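Local coordinates for protein cytochrome c' (Allochromatium vinosum, PDB 5GYR) that carries a covalently bound high-spin heme c with no sixth iron ligand and probably takes part in electron transfer, though its exact role is unknown, at residues Gly20-Lys25 with Ala43-Ala48; Asn96-Val101 with Lys111-Asp116. All coordinates share one frame; numbering follows the deposited sequence.

Contact 1 (Gly20-Lys25 with Ala43-Ala48). With HEC (heme c), chain P.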
ATOM      1  N   GLY A  20      -9.885  16.767 -11.090  1.00 13.15           N
ATOM      2  CA  GLY A  20     -11.260  17.249 -11.202  1.00 14.17           C
ATOM      3  C   GLY A  20     -11.388  18.328 -12.262  1.00 12.82           C
ATOM      4  O   GLY A  20     -12.321  18.324 -13.053  1.00 13.14           O
ATOM      5  N   TRP A  21     -10.424  19.251 -12.290  1.00 12.96           N
ATOM      6  CA  TRP A  21     -10.420  20.315 -13.287  1.00 13.35           C
ATOM      7  C   TRP A  21     -10.320  19.744 -14.692  1.00 11.84           C
ATOM      8  O   TRP A  21     -11.055  20.123 -15.592  1.00 13.40           O
ATOM      9  CB  TRP A  21      -9.259  21.284 -13.054  1.00 13.55           C
ATOM     10  CG  TRP A  21      -9.117  22.280 -14.157  1.00 12.57           C
ATOM     11  CD1 TRP A  21     -10.073  23.146 -14.599  1.00 13.18           C
ATOM     12  CD2 TRP A  21      -7.961  22.526 -14.946  1.00 13.08           C
ATOM     13  NE1 TRP A  21      -9.591  23.911 -15.611  1.00 14.47           N
ATOM     14  CE2 TRP A  21      -8.289  23.557 -15.852  1.00 13.63           C
ATOM     15  CE3 TRP A  21      -6.665  22.006 -14.954  1.00 13.22           C
ATOM     16  CZ2 TRP A  21      -7.376  24.063 -16.773  1.00 14.34           C
ATOM     17  CZ3 TRP A  21      -5.766  22.488 -15.885  1.00 13.16           C
ATOM     18  CH2 TRP A  21      -6.120  23.513 -16.776  1.00 13.32           C
ATOM     19  N   ASN A  22      -9.424  18.784 -14.863  1.00 12.43           N
ATOM     20  CA  ASN A  22      -9.278  18.141 -16.171  1.00 11.91           C
ATOM     21  C   ASN A  22     -10.478  17.288 -16.590  1.00 13.42           C
ATOM     22  O   ASN A  22     -10.841  17.277 -17.756  1.00 12.89           O
ATOM     23  CB  ASN A  22      -7.971  17.356 -16.220  1.00 11.85           C
ATOM     24  CG  ASN A  22      -6.784  18.276 -16.379  1.00 12.21           C
ATOM     25  OD1 ASN A  22      -6.500  18.731 -17.481  1.00 13.73           O
ATOM     26  ND2 ASN A  22      -6.136  18.607 -15.275  1.00 10.81           N
ATOM     27  N   MET A  23     -11.122  16.626 -15.645  1.00 12.72           N
ATOM     28  CA  MET A  23     -12.385  15.912 -15.942  1.00 14.28           C
ATOM     29  C   MET A  23     -13.441  16.904 -16.440  1.00 16.12           C
ATOM     30  O   MET A  23     -14.166  16.639 -17.394  1.00 14.65           O
ATOM     31  CB  MET A  23     -12.910  15.165 -14.719  1.00 14.99           C
ATOM     32  CG  MET A  23     -12.073  13.959 -14.303  1.00 14.53           C
ATOM     33  SD  MET A  23     -12.210  12.522 -15.406  1.00 15.68           S
ATOM     34  CE  MET A  23     -13.799  11.887 -14.907  1.00 16.72           C
ATOM     35  N   GLY A  24     -13.511  18.058 -15.780  1.00 15.10           N
ATOM     36  CA  GLY A  24     -14.462  19.103 -16.154  1.00 18.33           C
ATOM     37  C   GLY A  24     -14.226  19.614 -17.563  1.00 18.26           C
ATOM     38  O   GLY A  24     -15.169  19.912 -18.296  1.00 20.40           O
ATOM     39  N   LYS A  25     -12.962  19.706 -17.962  1.00 17.35           N
ATOM     40  CA  LYS A  25     -12.653  20.114 -19.333  1.00 17.74           C
ATOM     41  C   LYS A  25     -13.124  19.083 -20.351  1.00 17.87           C
ATOM     42  O   LYS A  25     -13.620  19.440 -21.406  1.00 18.24           O
ATOM     43  CB  LYS A  25     -11.157  20.384 -19.507  1.00 17.44           C
ATOM     44  CG  LYS A  25     -10.682  21.661 -18.811  1.00 14.50           C
ATOM     45  CD  LYS A  25      -9.264  22.029 -19.218  1.00 17.28           C
ATOM     46  CE  LYS A  25      -8.244  21.089 -18.607  1.00 18.84           C
ATOM     47  NZ  LYS A  25      -6.882  21.252 -19.159  1.00 19.42           N
ATOM     48  N   ALA A  43      -6.966  14.125 -20.621  1.00 13.49           N
ATOM     49  CA  ALA A  43      -6.933  12.693 -20.336  1.00 14.00           C
ATOM     50  C   ALA A  43      -5.532  12.267 -19.898  1.00 12.48           C
ATOM     51  O   ALA A  43      -5.371  11.414 -19.029  1.00 13.07           O
ATOM     52  CB  ALA A  43      -7.376  11.899 -21.554  1.00 13.56           C
ATOM     53  N   ASN A  44      -4.506  12.860 -20.498  1.00 12.56           N
ATOM     54  CA  ASN A  44      -3.133  12.520 -20.118  1.00 12.99           C
ATOM     55  C   ASN A  44      -2.814  12.902 -18.686  1.00 12.42           C
ATOM     56  O   ASN A  44      -2.091  12.193 -17.995  1.00 12.23           O
ATOM     57  CB  ASN A  44      -2.095  13.157 -21.051  1.00 13.27           C
ATOM     58  CG  ASN A  44      -2.080  12.532 -22.439  1.00 14.69           C
ATOM     59  OD1 ASN A  44      -2.606  11.449 -22.618  1.00 16.17           O
ATOM     60  ND2 ASN A  44      -1.454  13.184 -23.418  1.00 15.86           N
ATOM     61  N   VAL A  45      -3.371  14.025 -18.227  1.00 12.21           N
ATOM     62  CA  VAL A  45      -3.212  14.395 -16.830  1.00 12.71           C
ATOM     63  C   VAL A  45      -3.864  13.345 -15.926  1.00 12.92           C
ATOM     64  O   VAL A  45      -3.279  12.936 -14.930  1.00 12.37           O
ATOM     65  CB  VAL A  45      -3.845  15.762 -16.517  1.00 13.73           C
ATOM     66  CG1 VAL A  45      -3.865  16.041 -15.028  1.00 14.73           C
ATOM     67  CG2 VAL A  45      -3.078  16.865 -17.234  1.00 14.45           C
ATOM     68  N   ILE A  46      -5.085  12.944 -16.265  1.00 13.21           N
ATOM     69  CA  ILE A  46      -5.811  12.002 -15.415  1.00 13.77           C
ATOM     70  C   ILE A  46      -5.042  10.686 -15.327  1.00 13.28           C
ATOM     71  O   ILE A  46      -4.858  10.135 -14.240  1.00 12.48           O
ATOM     72  CB  ILE A  46      -7.270  11.809 -15.875  1.00 14.30           C
ATOM     73  CG1 ILE A  46      -8.015  13.158 -15.728  1.00 15.09           C
ATOM     74  CG2 ILE A  46      -7.967  10.742 -15.050  1.00 13.92           C
ATOM     75  CD1 ILE A  46      -9.098  13.402 -16.730  1.00 21.25           C
ATOM     76  N   ALA A  47      -4.537  10.214 -16.457  1.00 11.86           N
ATOM     77  CA  ALA A  47      -3.753   8.964 -16.459  1.00 12.63           C
ATOM     78  C   ALA A  47      -2.454   9.100 -15.690  1.00 11.06           C
ATOM     79  O   ALA A  47      -2.094   8.223 -14.922  1.00 13.24           O
ATOM     80  CB  ALA A  47      -3.497   8.504 -17.872  1.00 13.22           C
ATOM     81  N   ALA A  48      -1.750  10.210 -15.892  1.00 11.65           N
ATOM     82  CA  ALA A  48      -0.488  10.419 -15.191  1.00 11.38           C
ATOM     83  C   ALA A  48      -0.664  10.513 -13.688  1.00 11.90           C
ATOM     84  O   ALA A  48       0.064   9.875 -12.915  1.00 12.61           O
ATOM     85  CB  ALA A  48       0.225  11.644 -15.735  1.00 11.57           C
TER
HETATM   86 FE   HEC P 201     -10.928  11.643  -5.166  1.00 14.38          FE
HETATM   87  CHA HEC P 201     -10.783  13.862  -2.564  1.00 13.41           C
HETATM   88  CHB HEC P 201     -11.737  14.213  -7.293  1.00 11.74           C
HETATM   89  CHC HEC P 201     -10.606   9.520  -7.851  1.00 13.79           C
HETATM   90  CHD HEC P 201     -10.204   9.056  -3.062  1.00 14.09           C
HETATM   91  NA  HEC P 201     -11.273  13.607  -4.963  1.00 12.32           N
HETATM   92  C1A HEC P 201     -11.105  14.354  -3.806  1.00 13.36           C
HETATM   93  C2A HEC P 201     -11.386  15.725  -4.088  1.00 14.85           C
HETATM   94  C3A HEC P 201     -11.675  15.816  -5.411  1.00 13.15           C
HETATM   95  C4A HEC P 201     -11.557  14.505  -5.960  1.00 13.03           C
HETATM   96  CMA HEC P 201     -12.013  17.058  -6.195  1.00 14.31           C
HETATM   97  CAA HEC P 201     -11.361  16.868  -3.083  1.00 15.35           C
HETATM   98  CBA HEC P 201      -9.909  17.354  -3.003  1.00 16.84           C
HETATM   99  CGA HEC P 201      -9.788  18.597  -2.167  1.00 17.41           C
HETATM  100  O1A HEC P 201      -9.757  19.730  -2.699  1.00 22.61           O
HETATM  101  O2A HEC P 201      -9.717  18.476  -0.939  1.00 18.74           O
HETATM  102  NB  HEC P 201     -11.161  11.834  -7.226  1.00 13.04           N
HETATM  103  C1B HEC P 201     -11.442  12.971  -7.883  1.00 11.94           C
HETATM  104  C2B HEC P 201     -11.551  12.699  -9.287  1.00 14.51           C
HETATM  105  C3B HEC P 201     -11.224  11.381  -9.461  1.00 13.97           C
HETATM  106  C4B HEC P 201     -10.949  10.858  -8.103  1.00 12.72           C
HETATM  107  CMB HEC P 201     -11.899  13.693 -10.370  1.00 13.66           C
HETATM  108  CAB HEC P 201     -11.037  10.587 -10.705  1.00 13.62           C
HETATM  109  CBB HEC P 201     -10.725  11.130 -11.903  1.00 10.00           C
HETATM  110  NC  HEC P 201     -10.513   9.614  -5.409  1.00 13.37           N
HETATM  111  C1C HEC P 201     -10.384   8.972  -6.599  1.00 13.42           C
HETATM  112  C2C HEC P 201     -10.148   7.609  -6.355  1.00 13.35           C
HETATM  113  C3C HEC P 201     -10.013   7.450  -4.980  1.00 14.84           C
HETATM  114  C4C HEC P 201     -10.225   8.753  -4.395  1.00 12.51           C
HETATM  115  CMC HEC P 201     -10.018   6.575  -7.444  1.00 15.37           C
HETATM  116  CAC HEC P 201      -9.711   6.214  -4.206  1.00 12.89           C
HETATM  117  CBC HEC P 201      -9.321   5.039  -4.784  1.00 15.15           C
HETATM  118  ND  HEC P 201     -10.651  11.479  -3.264  1.00 15.21           N
HETATM  119  C1D HEC P 201     -10.316  10.370  -2.571  1.00 14.06           C
HETATM  120  C2D HEC P 201     -10.093  10.656  -1.134  1.00 14.47           C
HETATM  121  C3D HEC P 201     -10.256  11.996  -0.996  1.00 13.66           C
HETATM  122  C4D HEC P 201     -10.549  12.494  -2.352  1.00 15.04           C
HETATM  123  CMD HEC P 201      -9.749   9.699  -0.011  1.00 14.12           C
HETATM  124  CAD HEC P 201     -10.108  12.775   0.287  1.00 13.49           C
HETATM  125  CBD HEC P 201      -8.661  13.313   0.360  1.00 13.12           C
HETATM  126  CGD HEC P 201      -8.315  14.054   1.638  1.00 13.83           C
HETATM  127  O1D HEC P 201      -9.098  14.919   2.061  1.00 16.36           O
HETATM  128  O2D HEC P 201      -7.235  13.868   2.260  1.00 16.08           O
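Asn22 lies across Val45, and Met23 presses against the end of Ile46, where helices 5-31 and 36-50 pack as an antiparallel hairpin, half of a cytochrome c' four-helix bundle. The short segments cross at -146° with their axes 8.9 Å apart. Val45 lies over one face of the Asn22 amide, its CG1 above ND2 at 3.4 Å and its CG2 on the OD1 side. Met23 meets Ile46 at roughly a right angle, its SD 3.5 Å from the CD1 methyl. CG of Met23 rests between that methyl and HEC CMB, which Gly20 CA also touches at 3.7 Å; a bend at chi2 (-73°) turns SD toward Ile46.

One shell out, Asn22 ND2 donates to the carbonyl of Phe18 a turn earlier, and a weak bond runs from Lys25 NZ to Asn22 OD1; the Phe18 bond, with the weak one to Lys25, probably limits the turning of the amide. Cut back to an alanine here, the side chain would probably leave the Phe18 carbonyl without this donor, Lys25 NZ without its weak acceptor, and a gap beside the Val45 methyls. Ser52 of the second subunit packs on both Asn22 and Val45, and Phe114 of the third subunit packs on Met23. Lys25, on its way to Asn22, passes over the indole of Trp21, its CE 3.5 Å above the ring plane and offset toward the rim.

Contact 2 (Asn96-Val101 with Lys111-Asp116)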
ATOM      1  N   ASN A  96       7.687 -17.399  -1.686  1.00 18.96           N
ATOM      2  CA  ASN A  96       6.961 -18.290  -2.580  1.00 20.11           C
ATOM      3  C   ASN A  96       7.876 -19.375  -3.120  1.00 20.25           C
ATOM      4  O   ASN A  96       7.502 -20.550  -3.177  1.00 21.27           O
ATOM      5  CB  ASN A  96       6.369 -17.543  -3.785  1.00 19.57           C
ATOM      6  CG  ASN A  96       5.199 -16.648  -3.419  1.00 19.00           C
ATOM      7  OD1 ASN A  96       4.665 -16.757  -2.327  1.00 23.25           O
ATOM      8  ND2 ASN A  96       4.766 -15.785  -4.334  1.00 18.82           N
ATOM      9  N   THR A  97       9.078 -18.986  -3.513  1.00 17.63           N
ATOM     10  CA  THR A  97      10.047 -19.954  -4.033  1.00 21.60           C
ATOM     11  C   THR A  97      10.461 -20.948  -2.964  1.00 21.34           C
ATOM     12  O   THR A  97      10.564 -22.139  -3.236  1.00 24.19           O
ATOM     13  CB  THR A  97      11.270 -19.249  -4.616  1.00 21.94           C
ATOM     14  OG1 THR A  97      10.829 -18.415  -5.698  1.00 21.30           O
ATOM     15  CG2 THR A  97      12.288 -20.248  -5.136  1.00 23.07           C
ATOM     16  N   LEU A  98      10.674 -20.481  -1.743  1.00 19.47           N
ATOM     17  CA  LEU A  98      11.032 -21.397  -0.656  1.00 22.54           C
ATOM     18  C   LEU A  98       9.959 -22.473  -0.445  1.00 21.82           C
ATOM     19  O   LEU A  98      10.285 -23.628  -0.259  1.00 24.22           O
ATOM     20  CB  LEU A  98      11.305 -20.626   0.651  1.00 21.84           C
ATOM     21  CG  LEU A  98      11.585 -21.456   1.914  1.00 24.37           C
ATOM     22  CD1 LEU A  98      12.788 -22.378   1.731  1.00 24.94           C
ATOM     23  CD2 LEU A  98      11.802 -20.535   3.107  1.00 25.21           C
ATOM     24  N   ALA A  99       8.691 -22.093  -0.484  1.00 17.08           N
ATOM     25  CA  ALA A  99       7.600 -23.057  -0.315  1.00 21.52           C
ATOM     26  C   ALA A  99       7.550 -24.061  -1.477  1.00 24.85           C
ATOM     27  O   ALA A  99       7.365 -25.255  -1.266  1.00 27.13           O
ATOM     28  CB  ALA A  99       6.266 -22.336  -0.186  1.00 25.59           C
ATOM     29  N   GLU A 100       7.732 -23.565  -2.701  1.00 24.79           N
ATOM     30  CA  GLU A 100       7.811 -24.431  -3.879  1.00 27.48           C
ATOM     31  C   GLU A 100       8.934 -25.451  -3.781  1.00 27.76           C
ATOM     32  O   GLU A 100       8.734 -26.654  -4.001  1.00 34.24           O
ATOM     33  CB  GLU A 100       8.024 -23.601  -5.157  1.00 25.09           C
ATOM     34  CG  GLU A 100       6.806 -22.826  -5.585  1.00 34.50           C
ATOM     35  CD  GLU A 100       7.096 -21.878  -6.736  1.00 41.75           C
ATOM     36  OE1 GLU A 100       8.176 -21.985  -7.359  1.00 47.08           O
ATOM     37  OE2 GLU A 100       6.245 -21.015  -7.012  1.00 56.04           O
ATOM     38  N   VAL A 101      10.126 -24.972  -3.461  1.00 29.28           N
ATOM     39  CA  VAL A 101      11.291 -25.840  -3.381  1.00 30.03           C
ATOM     40  C   VAL A 101      11.127 -26.833  -2.219  1.00 26.62           C
ATOM     41  O   VAL A 101      11.486 -28.009  -2.326  1.00 33.20           O
ATOM     42  CB  VAL A 101      12.572 -25.003  -3.204  1.00 32.92           C
ATOM     43  CG1 VAL A 101      13.768 -25.882  -2.912  1.00 34.58           C
ATOM     44  CG2 VAL A 101      12.838 -24.117  -4.426  1.00 33.51           C
ATOM     45  N   LYS A 111      18.133 -25.150   0.987  1.00 29.81           N
ATOM     46  CA  LYS A 111      19.180 -24.360   1.626  1.00 29.00           C
ATOM     47  C   LYS A 111      19.386 -23.041   0.882  1.00 29.64           C
ATOM     48  O   LYS A 111      19.485 -21.979   1.496  1.00 29.56           O
ATOM     49  CB  LYS A 111      20.498 -25.146   1.720  1.00 30.57           C
ATOM     50  CG  LYS A 111      21.598 -24.377   2.412  1.00 36.18           C
ATOM     51  CD  LYS A 111      22.865 -25.197   2.637  1.00 43.43           C
ATOM     52  CE  LYS A 111      24.100 -24.302   2.734  1.00 46.63           C
ATOM     53  NZ  LYS A 111      25.136 -24.862   3.648  1.00 51.62           N
ATOM     54  N   THR A 112      19.454 -23.121  -0.443  1.00 26.08           N
ATOM     55  CA  THR A 112      19.624 -21.927  -1.267  1.00 26.77           C
ATOM     56  C   THR A 112      18.420 -20.995  -1.168  1.00 23.79           C
ATOM     57  O   THR A 112      18.581 -19.794  -0.983  1.00 22.51           O
ATOM     58  CB  THR A 112      19.870 -22.309  -2.733  1.00 25.46           C
ATOM     59  OG1 THR A 112      21.055 -23.102  -2.808  1.00 29.48           O
ATOM     60  CG2 THR A 112      20.025 -21.057  -3.609  1.00 26.32           C
ATOM     61  N   ALA A 113      17.222 -21.560  -1.274  1.00 23.68           N
ATOM     62  CA  ALA A 113      15.985 -20.788  -1.181  1.00 21.04           C
ATOM     63  C   ALA A 113      15.796 -20.151   0.192  1.00 22.27           C
ATOM     64  O   ALA A 113      15.342 -19.027   0.313  1.00 21.86           O
ATOM     65  CB  ALA A 113      14.793 -21.662  -1.532  1.00 17.38           C
ATOM     66  N   PHE A 114      16.190 -20.884   1.227  1.00 23.53           N
ATOM     67  CA  PHE A 114      16.149 -20.397   2.597  1.00 23.39           C
ATOM     68  C   PHE A 114      17.052 -19.179   2.776  1.00 21.88           C
ATOM     69  O   PHE A 114      16.685 -18.208   3.439  1.00 22.78           O
ATOM     70  CB  PHE A 114      16.571 -21.532   3.530  1.00 22.89           C
ATOM     71  CG  PHE A 114      16.632 -21.146   4.972  1.00 25.06           C
ATOM     72  CD1 PHE A 114      15.480 -20.799   5.660  1.00 26.68           C
ATOM     73  CD2 PHE A 114      17.842 -21.139   5.644  1.00 28.38           C
ATOM     74  CE1 PHE A 114      15.540 -20.447   6.996  1.00 24.39           C
ATOM     75  CE2 PHE A 114      17.906 -20.787   6.978  1.00 26.09           C
ATOM     76  CZ  PHE A 114      16.750 -20.432   7.650  1.00 20.28           C
ATOM     77  N   GLY A 115      18.253 -19.240   2.202  1.00 22.80           N
ATOM     78  CA  GLY A 115      19.200 -18.125   2.283  1.00 21.43           C
ATOM     79  C   GLY A 115      18.657 -16.868   1.639  1.00 22.24           C
ATOM     80  O   GLY A 115      18.847 -15.766   2.160  1.00 21.81           O
ATOM     81  N   ASP A 116      17.977 -17.024   0.510  1.00 22.02           N
ATOM     82  CA  ASP A 116      17.401 -15.866  -0.172  1.00 19.84           C
ATOM     83  C   ASP A 116      16.305 -15.227   0.664  1.00 20.78           C
ATOM     84  O   ASP A 116      16.203 -14.010   0.703  1.00 19.71           O
ATOM     85  CB  ASP A 116      16.844 -16.229  -1.546  1.00 18.85           C
ATOM     86  CG  ASP A 116      17.928 -16.540  -2.562  1.00 21.80           C
ATOM     87  OD1 ASP A 116      19.110 -16.190  -2.338  1.00 24.04           O
ATOM     88  OD2 ASP A 116      17.583 -17.161  -3.595  1.00 23.63           O
TER
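Leu98 and Ala113 bring the two backbones close, their CA atoms only 5.0 Å apart. From Leu98, CB leaves beside the facing helix rather than straight at it, and already lies 4.2 Å from Ala113 CB. CG, placed anti to the backbone N (chi1 175°), carries the branch across to segment 111-116. One of its methyls, CD1, does most of the touching: it meets Ala113 CB at 3.9 Å and reaches the backbone N of Phe114 at 3.7 Å, with Phe114 CB a little farther off. The other methyl, Leu98 CD2, approaches the rim of the Phe114 ring near the plane of the ring, 4.5 Å from Phe114 CD1, and so comes at an edge and not over a face.

This is the second antiparallel hairpin of the cytochrome c' fold, helix 86-104 against helix 107-128, crossing here at -162° with the axes 8.7 Å apart. The small side chain of Ala113 allows the close approach: Ala113 CB points at the partner helix and fits against Leu98 CA, and a turn on Val101 CG2 lies 4.3 Å from Ala113 CB. Beyond the segments, Val110 and Val117 add to the packing on Leu98, which also touches Ala43 of the third subunit. The side chain of Phe114 lies about 8 Å from that of Cys121, a covalent heme attachment point.

How the contacts relate
Contact 1 closes before contact 2 opens, and each joins two helices that follow one another in the chain: 5-31 with 36-50, then 86-104 with 107-128. In an ordinary, unswapped cytochrome c' subunit both hairpins fold into one bundle; here they lie on opposite sides of the chain's centre, with contact centres 45 Å apart and nearest atoms about 27 Å apart. Both instead touch the third subunit, and in complementary fashion: each contact faces that subunit's copy of the other across the same subunit boundary. This reciprocity is consistent with domain swapping, in which each bundle combines one hairpin from each of two chains.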